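Local coordinates for apical membrane antigen 1, soluble form (Toxoplasma gondii, PDB 2Y8R), which is a parasite-surface component of the moving junction formed with the host-cell membrane and plays an important role in host-cell invasion, at residues N95-G100 with L193-F198. The protein carries 1 engineered substitution. Residues are numbered along the deposited sequence; the frame is centred on the assembly and turned at random.
Sequences NPLPGG and LTWYCF
Leu-97 packs its side chain against Trp-195 and Tyr-196, and its backbone N is hydrogen-bonded to Thr-194. One hydrogen bond joins the two segments: Leu-97 N donates to Thr-194 O over 3.1 Å, with a somewhat bent N-H...O angle of 144°.

The apolar evidence centres on a CH-pi contact. Leu-97 CD2 stands 3.4 Å from the centroid of the six-membered ring of Trp-195, 9° off the ring normal, so the methyl sits squarely over one indole face. The indole NE1 bonds elsewhere, to Ser-291 O. Leu-97 CB meets Tyr-196 CE2 at 3.8 Å, while Pro-96, following a cis peptide, brings CB within 4.3 Å of Tyr-196 CB.

Tyr-196 has its CG between backbone N and carbonyl carbon (chi1 53°), which lays the ring beside the backbone from Leu-97 to Gly-99, with Tyr-196 CD2 3.1 Å from Leu-97 O and Tyr-196 OH 3.8 Å from Gly-99 O. Leu-97 O lies at the ring's edge, near its plane; this carbonyl and Gly-99 O both accept from Gln-70 NE2.

The arrangement is loop-on-strand packing within domain I of AMA1: the irregular chain after helix 87-93 lies over the start of strand 195-201, where Cys-197 is disulfide-bonded to Cys-184.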
ATOM      1  N   ASN A  95     -15.406 -23.480 -18.456  1.00 23.36           N
ATOM      2  CA  ASN A  95     -14.253 -22.577 -18.420  1.00 22.52           C
ATOM      3  C   ASN A  95     -14.553 -21.131 -18.933  1.00 21.33           C
ATOM      4  O   ASN A  95     -15.254 -20.963 -19.943  1.00 21.80           O
ATOM      5  CB  ASN A  95     -13.096 -23.204 -19.195  1.00 22.39           C
ATOM      6  CG  ASN A  95     -12.560 -24.448 -18.521  1.00 23.58           C
ATOM      7  OD1 ASN A  95     -11.938 -25.295 -19.164  1.00 23.93           O
ATOM      8  ND2 ASN A  95     -12.784 -24.561 -17.217  1.00 23.78           N
ATOM      9  N   PRO A  96     -14.032 -20.089 -18.245  1.00 19.32           N
ATOM     10  CA  PRO A  96     -13.209 -20.072 -17.037  1.00 18.33           C
ATOM     11  C   PRO A  96     -14.086 -19.985 -15.790  1.00 17.45           C
ATOM     12  O   PRO A  96     -15.295 -19.857 -15.902  1.00 17.11           O
ATOM     13  CB  PRO A  96     -12.412 -18.775 -17.205  1.00 17.66           C
ATOM     14  CG  PRO A  96     -13.362 -17.873 -17.798  1.00 17.88           C
ATOM     15  CD  PRO A  96     -14.257 -18.720 -18.727  1.00 18.54           C
ATOM     16  N   LEU A  97     -13.460 -20.047 -14.624  1.00 17.09           N
ATOM     17  CA  LEU A  97     -14.143 -20.156 -13.310  1.00 16.20           C
ATOM     18  C   LEU A  97     -15.075 -18.992 -13.049  1.00 15.10           C
ATOM     19  O   LEU A  97     -14.659 -17.843 -13.136  1.00 15.57           O
ATOM     20  CB  LEU A  97     -13.068 -20.076 -12.241  1.00 16.55           C
ATOM     21  CG  LEU A  97     -12.589 -21.193 -11.334  1.00 19.56           C
ATOM     22  CD1 LEU A  97     -12.906 -22.591 -11.848  1.00 21.75           C
ATOM     23  CD2 LEU A  97     -11.096 -21.013 -11.111  1.00 20.90           C
ATOM     24  N   PRO A  98     -16.327 -19.252 -12.687  1.00 13.97           N
ATOM     25  CA  PRO A  98     -17.035 -18.052 -12.247  1.00 12.97           C
ATOM     26  C   PRO A  98     -16.556 -17.589 -10.859  1.00 12.47           C
ATOM     27  O   PRO A  98     -15.740 -18.245 -10.220  1.00 12.61           O
ATOM     28  CB  PRO A  98     -18.487 -18.532 -12.162  1.00 12.88           C
ATOM     29  CG  PRO A  98     -18.396 -19.984 -11.815  1.00 12.37           C
ATOM     30  CD  PRO A  98     -17.071 -20.490 -12.375  1.00 14.19           C
ATOM     31  N   GLY A  99     -17.045 -16.455 -10.393  1.00 11.75           N
ATOM     32  CA  GLY A  99     -16.952 -16.180  -8.985  1.00  9.52           C
ATOM     33  C   GLY A  99     -15.834 -15.235  -8.711  1.00  8.06           C
ATOM     34  O   GLY A  99     -15.205 -14.738  -9.644  1.00  6.58           O
ATOM     35  N   GLY A 100     -15.613 -14.982  -7.410  1.00  6.52           N
ATOM     36  CA  GLY A 100     -14.609 -14.039  -6.930  1.00  4.89           C
ATOM     37  C   GLY A 100     -13.623 -14.769  -6.068  1.00  5.32           C
ATOM     38  O   GLY A 100     -13.587 -15.997  -6.056  1.00  5.21           O
ATOM     39  N   LEU A 193      -8.813 -22.418 -20.968  1.00 29.34           N
ATOM     40  CA  LEU A 193      -8.122 -22.154 -19.715  1.00 28.52           C
ATOM     41  C   LEU A 193      -9.051 -22.077 -18.502  1.00 27.15           C
ATOM     42  O   LEU A 193     -10.096 -21.416 -18.519  1.00 27.50           O
ATOM     43  CB  LEU A 193      -7.243 -20.908 -19.851  1.00 29.22           C
ATOM     44  CG  LEU A 193      -6.235 -20.950 -21.034  1.00 32.51           C
ATOM     45  CD1 LEU A 193      -5.339 -19.730 -21.119  1.00 33.03           C
ATOM     46  CD2 LEU A 193      -5.343 -22.219 -21.043  1.00 35.14           C
ATOM     47  N   THR A 194      -8.668 -22.807 -17.461  1.00 25.30           N
ATOM     48  CA  THR A 194      -9.407 -22.878 -16.204  1.00 22.88           C
ATOM     49  C   THR A 194      -9.560 -21.507 -15.551  1.00 21.60           C
ATOM     50  O   THR A 194     -10.649 -21.109 -15.186  1.00 21.35           O
ATOM     51  CB  THR A 194      -8.706 -23.875 -15.259  1.00 22.59           C
ATOM     52  OG1 THR A 194      -8.895 -25.209 -15.742  1.00 21.83           O
ATOM     53  CG2 THR A 194      -9.253 -23.787 -13.867  1.00 23.61           C
ATOM     54  N   TRP A 195      -8.464 -20.778 -15.416  1.00 20.76           N
ATOM     55  CA  TRP A 195      -8.505 -19.503 -14.744  1.00 20.55           C
ATOM     56  C   TRP A 195      -8.727 -18.313 -15.677  1.00 21.26           C
ATOM     57  O   TRP A 195      -8.116 -18.196 -16.772  1.00 21.27           O
ATOM     58  CB  TRP A 195      -7.239 -19.295 -13.913  1.00 20.14           C
ATOM     59  CG  TRP A 195      -7.286 -20.047 -12.619  1.00 21.94           C
ATOM     60  CD1 TRP A 195      -6.864 -21.325 -12.394  1.00 21.85           C
ATOM     61  CD2 TRP A 195      -7.825 -19.579 -11.376  1.00 20.78           C
ATOM     62  NE1 TRP A 195      -7.099 -21.679 -11.083  1.00 21.52           N
ATOM     63  CE2 TRP A 195      -7.678 -20.622 -10.436  1.00 21.54           C
ATOM     64  CE3 TRP A 195      -8.388 -18.367 -10.959  1.00 21.82           C
ATOM     65  CZ2 TRP A 195      -8.101 -20.503  -9.105  1.00 20.88           C
ATOM     66  CZ3 TRP A 195      -8.810 -18.248  -9.621  1.00 22.56           C
ATOM     67  CH2 TRP A 195      -8.666 -19.312  -8.722  1.00 20.55           C
ATOM     68  N   TYR A 196      -9.589 -17.411 -15.227  1.00 20.78           N
ATOM     69  CA  TYR A 196      -9.558 -16.060 -15.731  1.00 20.56           C
ATOM     70  C   TYR A 196      -8.270 -15.369 -15.230  1.00 21.02           C
ATOM     71  O   TYR A 196      -7.744 -15.708 -14.155  1.00 21.52           O
ATOM     72  CB  TYR A 196     -10.814 -15.344 -15.260  1.00 20.95           C
ATOM     73  CG  TYR A 196     -11.033 -15.427 -13.761  1.00 20.89           C
ATOM     74  CD1 TYR A 196     -10.358 -14.572 -12.891  1.00 19.75           C
ATOM     75  CD2 TYR A 196     -11.900 -16.355 -13.212  1.00 22.85           C
ATOM     76  CE1 TYR A 196     -10.534 -14.646 -11.516  1.00 19.54           C
ATOM     77  CE2 TYR A 196     -12.078 -16.424 -11.823  1.00 22.51           C
ATOM     78  CZ  TYR A 196     -11.379 -15.558 -11.000  1.00 21.08           C
ATOM     79  OH  TYR A 196     -11.525 -15.603  -9.635  1.00 27.34           O
ATOM     80  N   CYS A 197      -7.735 -14.420 -15.995  1.00 21.34           N
ATOM     81  CA  CYS A 197      -6.620 -13.597 -15.505  1.00 20.80           C
ATOM     82  C   CYS A 197      -7.119 -12.517 -14.550  1.00 20.86           C
ATOM     83  O   CYS A 197      -8.278 -12.097 -14.627  1.00 21.05           O
ATOM     84  CB  CYS A 197      -5.880 -12.919 -16.650  1.00 21.44           C
ATOM     85  SG  CYS A 197      -5.249 -13.996 -17.986  1.00 21.02           S
ATOM     86  N   PHE A 198      -6.242 -12.068 -13.657  1.00 19.97           N
ATOM     87  CA  PHE A 198      -6.550 -10.999 -12.767  1.00 19.85           C
ATOM     88  C   PHE A 198      -5.248 -10.305 -12.436  1.00 20.52           C
ATOM     89  O   PHE A 198      -4.187 -10.942 -12.457  1.00 20.92           O
ATOM     90  CB  PHE A 198      -7.223 -11.537 -11.487  1.00 20.28           C
ATOM     91  CG  PHE A 198      -6.521 -12.696 -10.895  1.00 20.01           C
ATOM     92  CD1 PHE A 198      -5.487 -12.506  -9.983  1.00 19.69           C
ATOM     93  CD2 PHE A 198      -6.864 -13.991 -11.280  1.00 21.17           C
ATOM     94  CE1 PHE A 198      -4.804 -13.596  -9.451  1.00 19.78           C
ATOM     95  CE2 PHE A 198      -6.182 -15.093 -10.789  1.00 20.57           C
ATOM     96  CZ  PHE A 198      -5.157 -14.902  -9.867  1.00 21.62           C
TER